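Long-range contacts in glycoside hydrolase family protein (PDB 6Q2F), which probably hydrolyses terminal alpha-L-rhamnose units from rhamnosylated glycosides, acting as an alpha-L-rhamnosidase: residues W77-G82 with A708-R712; S52-R56 with V715-A719; L212-D218 with G435-L441; P409-D414 with A528-L532. One frame throughout, in Å; residues are numbered along the deposited sequence.

Contact 1 (W77-G82 with A708-R712); sequences WMKRVG and AEMAR
Helix 68-81 ends against the short bend that leads into helix 712-726. Both helices belong to a (beta/alpha)8-barrel, the first and last in chain order and so neighbours where the ring closes. Val81 and Arg712 set the register, with CA atoms 4.1 Å apart. Gly82 leaves the helix with positive phi (85/24) in a Schellman motif, Gly82 N bonding to Lys79 O at 3.1 Å. Arg712, the most covered residue, has chi1 to chi3 t, p, t. Its NH1 donates to Arg80 O at 2.8 Å, its guanidinium lays one face over Gly82 CA, and Arg712 NE is held by Asp716. The CA-CB bond of Val81 (m) points away, yet CG1 lies 3.6 Å from Ala708 O and 4.3 Å from Ala711 CB. Glu709 (m, m), at the end of a 3-10 turn, forms a two-pronged salt bridge: Arg80 NE to Glu709 OE2 and Arg80 NH2 to Glu709 OE1, each 2.9 Å. Beneath it Trp77 (t) sends NE1 to Ala708 O at 3.0 Å, its ring meeting Phe701 edge-to-face. A positive guanidinium thus meets the helix-end carbonyl of Arg80, where its charge is favourable, while an exposed ion pair flanks a buried indole hydrogen bond.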
# COMPACT_ATOMS: atom_id res chain seq x y z
N TRP A 77 5.76 23.85 -17.00
CA TRP A 77 6.05 24.09 -15.59
C TRP A 77 6.88 22.95 -15.00
O TRP A 77 7.86 23.18 -14.29
CB TRP A 77 4.77 24.28 -14.79
CG TRP A 77 5.04 24.30 -13.31
CD1 TRP A 77 5.65 25.29 -12.60
CD2 TRP A 77 4.77 23.25 -12.36
NE1 TRP A 77 5.76 24.94 -11.27
CE2 TRP A 77 5.23 23.69 -11.10
CE3 TRP A 77 4.19 22.00 -12.46
CZ2 TRP A 77 5.10 22.92 -9.94
CZ3 TRP A 77 4.07 21.22 -11.31
CH2 TRP A 77 4.52 21.68 -10.07
N MSE A 78 6.52 21.71 -15.32
CA MSE A 78 7.20 20.53 -14.80
C MSE A 78 8.65 20.50 -15.22
O MSE A 78 9.52 20.10 -14.44
CB MSE A 78 6.51 19.25 -15.28
CG MSE A 78 5.15 19.00 -14.65
SE MSE A 78 4.25 17.42 -15.47
CE MSE A 78 2.48 17.63 -14.70
N LYS A 79 8.92 20.90 -16.46
CA LYS A 79 10.31 21.03 -16.88
C LYS A 79 11.04 22.10 -16.07
O LYS A 79 12.14 21.84 -15.57
CB LYS A 79 10.41 21.34 -18.38
CG LYS A 79 10.04 20.17 -19.24
CD LYS A 79 10.87 18.94 -18.86
CE LYS A 79 12.33 19.11 -19.23
NZ LYS A 79 13.00 17.79 -19.14
N ARG A 80 10.44 23.29 -15.92
CA ARG A 80 11.10 24.36 -15.17
C ARG A 80 11.51 23.89 -13.78
O ARG A 80 12.59 24.22 -13.28
CB ARG A 80 10.20 25.60 -15.03
CG ARG A 80 10.10 26.49 -16.24
CD ARG A 80 9.59 27.91 -15.86
NE ARG A 80 8.22 27.95 -15.34
CZ ARG A 80 7.14 27.68 -16.06
NH1 ARG A 80 7.27 27.32 -17.34
NH2 ARG A 80 5.93 27.77 -15.52
N VAL A 81 10.64 23.10 -13.16
CA VAL A 81 10.76 22.72 -11.76
C VAL A 81 11.52 21.40 -11.58
O VAL A 81 11.76 20.97 -10.44
CB VAL A 81 9.38 22.59 -11.09
CG1 VAL A 81 8.67 23.93 -11.07
CG2 VAL A 81 8.54 21.54 -11.81
N GLY A 82 11.93 20.75 -12.67
CA GLY A 82 12.76 19.56 -12.62
C GLY A 82 12.04 18.25 -12.44
O GLY A 82 12.64 17.29 -11.96
N ALA A 708 4.80 27.66 -6.65
CA ALA A 708 5.10 26.74 -7.74
C ALA A 708 6.32 27.18 -8.54
O ALA A 708 7.13 26.34 -8.95
CB ALA A 708 3.90 26.62 -8.67
N GLU A 709 6.48 28.48 -8.78
CA GLU A 709 7.65 28.89 -9.54
C GLU A 709 8.92 28.91 -8.69
O GLU A 709 9.98 29.28 -9.19
CB GLU A 709 7.42 30.25 -10.18
CG GLU A 709 6.29 30.22 -11.21
CD GLU A 709 6.52 29.18 -12.31
OE1 GLU A 709 5.51 28.65 -12.84
OE2 GLU A 709 7.69 28.89 -12.63
N MSE A 710 8.84 28.52 -7.43
CA MSE A 710 10.04 28.36 -6.63
C MSE A 710 10.21 26.94 -6.10
O MSE A 710 10.87 26.73 -5.10
CB MSE A 710 10.04 29.37 -5.48
CG MSE A 710 10.37 30.80 -5.95
SE MSE A 710 10.20 32.16 -4.53
CE MSE A 710 11.17 31.19 -3.11
N ALA A 711 9.63 25.95 -6.79
CA ALA A 711 9.69 24.57 -6.33
C ALA A 711 10.91 23.81 -6.82
O ALA A 711 11.14 22.68 -6.37
CB ALA A 711 8.43 23.82 -6.74
N ARG A 712 11.68 24.37 -7.74
CA ARG A 712 12.82 23.64 -8.30
C ARG A 712 13.82 23.17 -7.24
O ARG A 712 14.24 22.00 -7.32
CB ARG A 712 13.51 24.51 -9.37
CG ARG A 712 14.80 23.93 -9.99
CD ARG A 712 14.50 22.69 -10.78
NE ARG A 712 15.68 22.14 -11.47
CZ ARG A 712 15.81 22.06 -12.79
NH1 ARG A 712 14.83 22.49 -13.59
NH2 ARG A 712 16.91 21.54 -13.30

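Contact 2 (S52-R56 with V715-A719); sequences SARPR and VDYIA
This contact sits at the foot of the (beta/alpha)8-barrel, on the side where the strands begin: the lead-in to the first barrel strand, 56-62, lies across helix 712-726, which follows the last. Residues 715-719 are regular helix, with Ala719 N bonded to Val715 O at 2.7 Å. Ser52 and Ala53 end a 3-10 turn, after which Arg54 (-86/140) and Pro55 (-71/158) are extended. Arg54 and Ala719 are closest in register, CA to CA 4.5 Å. Apolar packing centres on Pro55, whose C-gamma-endo ring points toward the helix: Pro55 CG lies 3.7 Å from Val715 CG1 (chi1 t), Pro55 CB 3.7 Å from Ile718 CG2 (chi1 m), and Pro55 CD 4.2 Å from Ala719 CB. Ala719 is small enough to let the chains close up, its CB 4.0 Å from Arg54 CA. The charged part is looser. Arg54 (m, t, t) points its CB away from the helix, but the extended side chain brings NH1 into a long salt bridge of 3.6 Å to Asp716 OD1; its stronger partner is Gly82 O, and Asp716 also pairs with Arg712. Backbone meets backbone through a CA-H...O contact, Ala719 CA lying 3.3 Å from Ala53 O with 149° at the hydrogen.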
# COMPACT_ATOMS: atom_id res chain seq x y z
N SER A 52 16.39 10.02 -14.90
CA SER A 52 16.06 8.82 -14.13
C SER A 52 15.96 9.09 -12.64
O SER A 52 15.33 8.32 -11.91
CB SER A 52 17.13 7.75 -14.38
OG SER A 52 18.40 8.22 -13.97
N ALA A 53 16.61 10.15 -12.15
CA ALA A 53 16.55 10.45 -10.73
C ALA A 53 15.43 11.42 -10.38
O ALA A 53 15.13 11.60 -9.20
CB ALA A 53 17.89 11.03 -10.25
N ARG A 54 14.80 12.02 -11.37
CA ARG A 54 13.87 13.10 -11.07
C ARG A 54 12.49 12.53 -10.75
O ARG A 54 12.06 11.57 -11.37
CB ARG A 54 13.82 14.06 -12.24
CG ARG A 54 15.16 14.74 -12.43
CD ARG A 54 15.23 15.72 -13.60
NE ARG A 54 16.49 16.45 -13.47
CZ ARG A 54 16.71 17.37 -12.52
NH1 ARG A 54 15.75 17.66 -11.63
NH2 ARG A 54 17.89 17.97 -12.44
N PRO A 55 11.79 13.09 -9.77
CA PRO A 55 10.53 12.49 -9.35
C PRO A 55 9.45 12.70 -10.40
O PRO A 55 9.52 13.59 -11.26
CB PRO A 55 10.18 13.24 -8.07
CG PRO A 55 10.70 14.61 -8.32
CD PRO A 55 12.03 14.36 -9.06
N ARG A 56 8.45 11.83 -10.33
CA ARG A 56 7.28 11.92 -11.18
C ARG A 56 6.14 12.56 -10.40
O ARG A 56 6.22 12.74 -9.18
CB ARG A 56 6.87 10.52 -11.66
CG ARG A 56 7.66 9.95 -12.84
CD ARG A 56 9.16 9.77 -12.61
NE ARG A 56 9.72 9.08 -13.78
CZ ARG A 56 10.95 9.22 -14.24
NH1 ARG A 56 11.82 10.03 -13.62
NH2 ARG A 56 11.31 8.52 -15.33
N VAL A 715 12.33 20.07 -5.66
CA VAL A 715 12.39 18.92 -6.55
C VAL A 715 13.84 18.44 -6.71
O VAL A 715 14.11 17.24 -6.79
CB VAL A 715 11.73 19.25 -7.90
CG1 VAL A 715 11.82 18.07 -8.87
CG2 VAL A 715 10.26 19.67 -7.69
N ASP A 716 14.80 19.38 -6.73
CA ASP A 716 16.21 19.00 -6.81
C ASP A 716 16.62 18.20 -5.58
O ASP A 716 17.42 17.27 -5.67
CB ASP A 716 17.09 20.25 -6.92
CG ASP A 716 17.16 20.82 -8.33
OD1 ASP A 716 16.90 20.10 -9.30
OD2 ASP A 716 17.53 22.00 -8.44
N TYR A 717 16.09 18.56 -4.42
CA TYR A 717 16.37 17.81 -3.21
C TYR A 717 15.88 16.38 -3.35
O TYR A 717 16.59 15.42 -2.98
CB TYR A 717 15.71 18.51 -2.02
CG TYR A 717 15.71 17.72 -0.74
CD1 TYR A 717 14.68 16.80 -0.45
CD2 TYR A 717 16.72 17.88 0.19
CE1 TYR A 717 14.68 16.10 0.74
CE2 TYR A 717 16.72 17.19 1.37
CZ TYR A 717 15.71 16.30 1.64
OH TYR A 717 15.73 15.63 2.83
N ILE A 718 14.68 16.21 -3.90
CA ILE A 718 14.14 14.87 -4.12
C ILE A 718 14.94 14.14 -5.19
O ILE A 718 15.25 12.95 -5.05
CB ILE A 718 12.66 14.97 -4.49
CG1 ILE A 718 11.86 15.58 -3.32
CG2 ILE A 718 12.12 13.58 -4.93
CD1 ILE A 718 10.42 16.02 -3.71
N ALA A 719 15.29 14.84 -6.27
CA ALA A 719 16.05 14.21 -7.35
C ALA A 719 17.45 13.82 -6.89
O ALA A 719 17.97 12.77 -7.29
CB ALA A 719 16.14 15.14 -8.55

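Contact 3 (L212-D218 with G435-L441); sequences LAFPVPD and GQHWRVL
Three pairs of backbone bonds hold strands 212-217 and 436-441 antiparallel: Leu212 N to Leu441 O 2.9 Å and Leu441 N to Leu212 O 2.7 Å; Phe214 N to Arg439 O 3.1 Å and Arg439 N to Phe214 O 3.0 Å; Val216 N to His437 O and His437 N to Val216 O, both 2.8 Å. Asp218 N to Gly435 O, 2.9 Å, extends the ladder, and His437 ND1 donates to Asp218 OD1 at 2.8 Å. The strand directions differ by 138°, a marked twist. CH-pi contacts line both faces. On one, Arg439 CB lies 4.2 Å from the centroid of the Phe214 ring (p), and Val216 CG2 3.5 Å from that of the His437 ring (p). On the other, Pro215 CG stands 4.2 Å from the centroid of the six-membered ring of Trp438 (m), with Ala213 CB 3.9 Å from Trp438 CE3. These are the central strands of a four-stranded antiparallel sheet: strand 151-160 flanks 436-447, Arg439 pairing with Glu157, and 413-414 flanks 206-217.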
# COMPACT_ATOMS: atom_id res chain seq x y z
N LEU A 212 -21.48 -32.51 -7.84
CA LEU A 212 -20.87 -33.47 -6.95
C LEU A 212 -21.96 -34.11 -6.11
O LEU A 212 -22.95 -33.47 -5.76
CB LEU A 212 -19.84 -32.82 -6.03
CG LEU A 212 -18.72 -32.05 -6.73
CD1 LEU A 212 -17.93 -31.28 -5.70
CD2 LEU A 212 -17.82 -33.01 -7.54
N ALA A 213 -21.79 -35.39 -5.83
CA ALA A 213 -22.66 -36.11 -4.93
C ALA A 213 -21.81 -36.82 -3.90
O ALA A 213 -20.69 -37.26 -4.19
CB ALA A 213 -23.56 -37.11 -5.66
N PHE A 214 -22.33 -36.94 -2.69
CA PHE A 214 -21.60 -37.58 -1.61
C PHE A 214 -22.60 -38.03 -0.56
O PHE A 214 -23.64 -37.38 -0.38
CB PHE A 214 -20.55 -36.64 -1.01
CG PHE A 214 -21.08 -35.27 -0.67
CD1 PHE A 214 -21.62 -35.01 0.57
CD2 PHE A 214 -21.03 -34.24 -1.60
CE1 PHE A 214 -22.11 -33.75 0.90
CE2 PHE A 214 -21.51 -32.98 -1.28
CZ PHE A 214 -22.05 -32.74 -0.02
N PRO A 215 -22.33 -39.14 0.11
CA PRO A 215 -23.24 -39.61 1.16
C PRO A 215 -23.17 -38.71 2.38
O PRO A 215 -22.15 -38.08 2.67
CB PRO A 215 -22.73 -41.02 1.48
CG PRO A 215 -21.81 -41.38 0.34
CD PRO A 215 -21.23 -40.08 -0.12
N VAL A 216 -24.28 -38.65 3.10
CA VAL A 216 -24.41 -37.75 4.23
C VAL A 216 -25.36 -38.44 5.20
O VAL A 216 -26.23 -39.21 4.77
CB VAL A 216 -24.90 -36.36 3.77
CG1 VAL A 216 -23.89 -35.69 2.86
CG2 VAL A 216 -26.28 -36.44 3.13
N PRO A 217 -25.20 -38.27 6.51
CA PRO A 217 -26.07 -38.97 7.46
C PRO A 217 -27.43 -38.30 7.58
O PRO A 217 -27.54 -37.07 7.58
CB PRO A 217 -25.29 -38.89 8.77
CG PRO A 217 -24.54 -37.61 8.66
CD PRO A 217 -24.15 -37.49 7.21
N ASP A 218 -28.47 -39.13 7.66
CA ASP A 218 -29.79 -38.63 8.02
C ASP A 218 -29.69 -37.86 9.33
O ASP A 218 -29.14 -38.35 10.31
CB ASP A 218 -30.79 -39.79 8.16
CG ASP A 218 -31.12 -40.43 6.83
OD1 ASP A 218 -31.27 -39.70 5.83
OD2 ASP A 218 -31.25 -41.67 6.78
N GLY A 435 -29.85 -44.90 7.49
CA GLY A 435 -29.53 -43.65 8.15
C GLY A 435 -28.58 -42.76 7.37
O GLY A 435 -27.90 -41.92 7.97
N GLN A 436 -28.53 -42.92 6.05
CA GLN A 436 -27.53 -42.24 5.22
C GLN A 436 -28.17 -41.95 3.87
O GLN A 436 -28.56 -42.89 3.16
CB GLN A 436 -26.30 -43.13 5.06
CG GLN A 436 -24.97 -42.44 5.27
CD GLN A 436 -23.82 -43.44 5.35
OE1 GLN A 436 -23.84 -44.36 6.16
NE2 GLN A 436 -22.81 -43.25 4.50
N HIS A 437 -28.30 -40.68 3.51
CA HIS A 437 -28.84 -40.31 2.21
C HIS A 437 -27.80 -39.58 1.37
O HIS A 437 -26.68 -39.30 1.82
CB HIS A 437 -30.11 -39.46 2.36
CG HIS A 437 -29.89 -38.10 2.95
ND1 HIS A 437 -29.84 -37.87 4.31
CD2 HIS A 437 -29.74 -36.89 2.36
CE1 HIS A 437 -29.65 -36.58 4.53
NE2 HIS A 437 -29.59 -35.96 3.36
N TRP A 438 -28.17 -39.30 0.12
CA TRP A 438 -27.29 -38.63 -0.82
C TRP A 438 -27.50 -37.12 -0.78
O TRP A 438 -28.63 -36.64 -0.62
CB TRP A 438 -27.52 -39.13 -2.24
CG TRP A 438 -26.85 -40.43 -2.54
CD1 TRP A 438 -27.44 -41.67 -2.62
CD2 TRP A 438 -25.45 -40.64 -2.80
NE1 TRP A 438 -26.49 -42.62 -2.91
CE2 TRP A 438 -25.26 -42.02 -3.03
CE3 TRP A 438 -24.35 -39.79 -2.87
CZ2 TRP A 438 -24.01 -42.56 -3.31
CZ3 TRP A 438 -23.11 -40.33 -3.15
CH2 TRP A 438 -22.95 -41.70 -3.37
N ARG A 439 -26.43 -36.40 -1.02
CA ARG A 439 -26.49 -34.98 -1.14
C ARG A 439 -25.88 -34.67 -2.47
O ARG A 439 -24.81 -35.10 -2.76
CB ARG A 439 -25.71 -34.34 -0.05
CG ARG A 439 -26.04 -32.90 0.18
CD ARG A 439 -25.84 -32.66 1.63
NE ARG A 439 -25.54 -31.30 1.92
CZ ARG A 439 -25.01 -30.90 3.06
NH1 ARG A 439 -24.73 -31.77 4.02
NH2 ARG A 439 -24.79 -29.61 3.26
N VAL A 440 -26.59 -33.91 -3.26
CA VAL A 440 -26.12 -33.53 -4.55
C VAL A 440 -25.91 -32.04 -4.57
O VAL A 440 -26.79 -31.28 -4.31
CB VAL A 440 -27.10 -33.93 -5.64
CG1 VAL A 440 -26.53 -33.65 -7.00
CG2 VAL A 440 -27.44 -35.39 -5.50
N LEU A 441 -24.70 -31.67 -4.91
CA LEU A 441 -24.29 -30.30 -4.95
C LEU A 441 -24.07 -29.84 -6.36
O LEU A 441 -23.28 -30.40 -7.08
CB LEU A 441 -23.00 -30.21 -4.17
CG LEU A 441 -22.41 -28.91 -3.75
CD1 LEU A 441 -23.51 -27.98 -3.35
CD2 LEU A 441 -21.52 -29.15 -2.57

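Contact 4 (P409-D414 with A528-L532); sequences PDSVID and ARPWL
Residues 409-411 form a 3-10 turn, closed by Val412 N to Pro409 O at 3.0 Å, and the chain then extends through Ile413 and Asp414 as a short edge strand of a four-stranded antiparallel sheet. Opposite, 528-532 wind as an irregular turn with helix-like backbone angles; Trp531 N to Ala528 O, 2.9 Å, is the firmest bond in it. This loop joins helices 516-524 and 543-575 in the excursion between strands 497-502 and 579-582 of the (beta/alpha)8-barrel, and the contact packs the sheet, whose strands are inserted in the barrel sequence, against it. Pro409 and Pro530 lie closest in register, CA to CA 5.0 Å; Asp414 CA and Arg529 CA stand wider at 7.7 Å. At the narrow end the two prolines, both C-gamma exo, meet CB to CB at 3.9 Å. Pro409 also covers the indole of Trp531 (chi1 m) in an off-centre CH-pi contact, its CG 4.1 Å from the centroid of the six-membered ring, while Phe549 meets that indole too. Val412 (t), in the middle, brings CG2 to 3.6 Å from Pro530 O. At the wide end is a salt bridge whose partners are both shared: Asp414 OD1 bonds to Thr416, and Arg529 NH1 pairs with Asp527. Asp414 (t) presents a single oxygen, OD2, to Arg529, accepting from both its NE and NH2 at 2.8 Å.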
# COMPACT_ATOMS: atom_id res chain seq x y z
N PRO A 409 -13.69 -37.79 1.67
CA PRO A 409 -13.39 -37.31 0.31
C PRO A 409 -13.53 -38.39 -0.76
O PRO A 409 -14.04 -38.11 -1.85
CB PRO A 409 -11.94 -36.80 0.41
CG PRO A 409 -11.61 -36.77 1.84
CD PRO A 409 -12.58 -37.60 2.61
N ASP A 410 -13.08 -39.61 -0.47
CA ASP A 410 -13.19 -40.69 -1.44
C ASP A 410 -14.64 -41.01 -1.79
O ASP A 410 -14.89 -41.58 -2.86
CB ASP A 410 -12.48 -41.94 -0.92
CG ASP A 410 -11.00 -41.72 -0.73
OD1 ASP A 410 -10.40 -41.01 -1.58
OD2 ASP A 410 -10.43 -42.23 0.25
N SER A 411 -15.59 -40.66 -0.92
CA SER A 411 -17.00 -40.89 -1.20
C SER A 411 -17.57 -39.91 -2.21
O SER A 411 -18.65 -40.18 -2.76
CB SER A 411 -17.82 -40.78 0.08
OG SER A 411 -17.23 -41.48 1.15
N VAL A 412 -16.90 -38.78 -2.45
CA VAL A 412 -17.48 -37.76 -3.32
C VAL A 412 -17.41 -38.22 -4.77
O VAL A 412 -16.36 -38.67 -5.25
CB VAL A 412 -16.77 -36.41 -3.14
CG1 VAL A 412 -17.34 -35.39 -4.13
CG2 VAL A 412 -16.92 -35.93 -1.71
N ILE A 413 -18.53 -38.10 -5.48
CA ILE A 413 -18.66 -38.54 -6.86
C ILE A 413 -18.87 -37.32 -7.75
O ILE A 413 -19.66 -36.43 -7.43
CB ILE A 413 -19.81 -39.54 -7.04
CG1 ILE A 413 -19.56 -40.81 -6.23
CG2 ILE A 413 -19.99 -39.90 -8.50
CD1 ILE A 413 -20.75 -41.75 -6.21
N ASP A 414 -18.17 -37.30 -8.88
CA ASP A 414 -18.30 -36.24 -9.86
C ASP A 414 -19.37 -36.63 -10.87
O ASP A 414 -19.12 -37.44 -11.76
CB ASP A 414 -16.97 -35.99 -10.55
CG ASP A 414 -16.99 -34.76 -11.43
OD1 ASP A 414 -18.10 -34.23 -11.70
OD2 ASP A 414 -15.91 -34.30 -11.85
N ALA A 528 -8.75 -30.94 -6.33
CA ALA A 528 -9.64 -30.21 -5.42
C ALA A 528 -11.08 -30.73 -5.43
O ALA A 528 -11.82 -30.44 -4.49
CB ALA A 528 -9.65 -28.72 -5.75
N ARG A 529 -11.48 -31.53 -6.43
CA ARG A 529 -12.89 -31.90 -6.59
C ARG A 529 -13.51 -32.52 -5.35
O ARG A 529 -14.62 -32.10 -4.97
CB ARG A 529 -13.05 -32.81 -7.81
CG ARG A 529 -13.36 -32.02 -9.07
CD ARG A 529 -12.66 -32.58 -10.31
NE ARG A 529 -13.37 -33.71 -10.90
CZ ARG A 529 -12.88 -34.95 -10.96
NH1 ARG A 529 -11.67 -35.22 -10.48
NH2 ARG A 529 -13.60 -35.92 -11.52
N PRO A 530 -12.89 -33.50 -4.67
CA PRO A 530 -13.55 -34.07 -3.49
C PRO A 530 -13.70 -33.08 -2.35
O PRO A 530 -14.52 -33.31 -1.45
CB PRO A 530 -12.62 -35.24 -3.10
CG PRO A 530 -11.83 -35.54 -4.33
CD PRO A 530 -11.62 -34.18 -4.96
N TRP A 531 -12.94 -31.99 -2.37
CA TRP A 531 -12.93 -31.01 -1.29
C TRP A 531 -13.83 -29.81 -1.56
O TRP A 531 -14.15 -29.08 -0.62
CB TRP A 531 -11.50 -30.55 -1.03
CG TRP A 531 -10.62 -31.70 -0.66
CD1 TRP A 531 -9.86 -32.46 -1.51
CD2 TRP A 531 -10.42 -32.23 0.65
NE1 TRP A 531 -9.19 -33.43 -0.81
CE2 TRP A 531 -9.52 -33.32 0.52
CE3 TRP A 531 -10.90 -31.90 1.93
CZ2 TRP A 531 -9.10 -34.08 1.62
CZ3 TRP A 531 -10.47 -32.64 3.02
CH2 TRP A 531 -9.59 -33.73 2.85
N LEU A 532 -14.27 -29.61 -2.81
CA LEU A 532 -15.13 -28.47 -3.12
C LEU A 532 -16.30 -28.29 -2.15
O LEU A 532 -16.64 -27.13 -1.87
CB LEU A 532 -15.66 -28.60 -4.55
CG LEU A 532 -14.59 -28.59 -5.64
CD1 LEU A 532 -15.21 -28.66 -7.02
CD2 LEU A 532 -13.70 -27.36 -5.52

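In the fold
The four contacts fall into two pairs on opposite sides of the chain's centre, contacts 2 and 3 lying about 66 Å apart between centres. Contacts 1 and 2 share helix 712-726 and join the first and last units of the barrel; they touch where Arg54 NH1 meets Gly82 O at 3.1 Å. Contact 2 is buried and mostly apolar, contact 1 only partly so, with its ion pair outward. Contacts 3 and 4 share a sheet through Ala213 O and Ile413 N, 2.6 Å apart. Contact 3 is backbone pairing within that sheet, whereas contact 4, at the surface, joins it to the helical excursion between barrel strands 497-502 and 579-582 by prolines and a salt bridge.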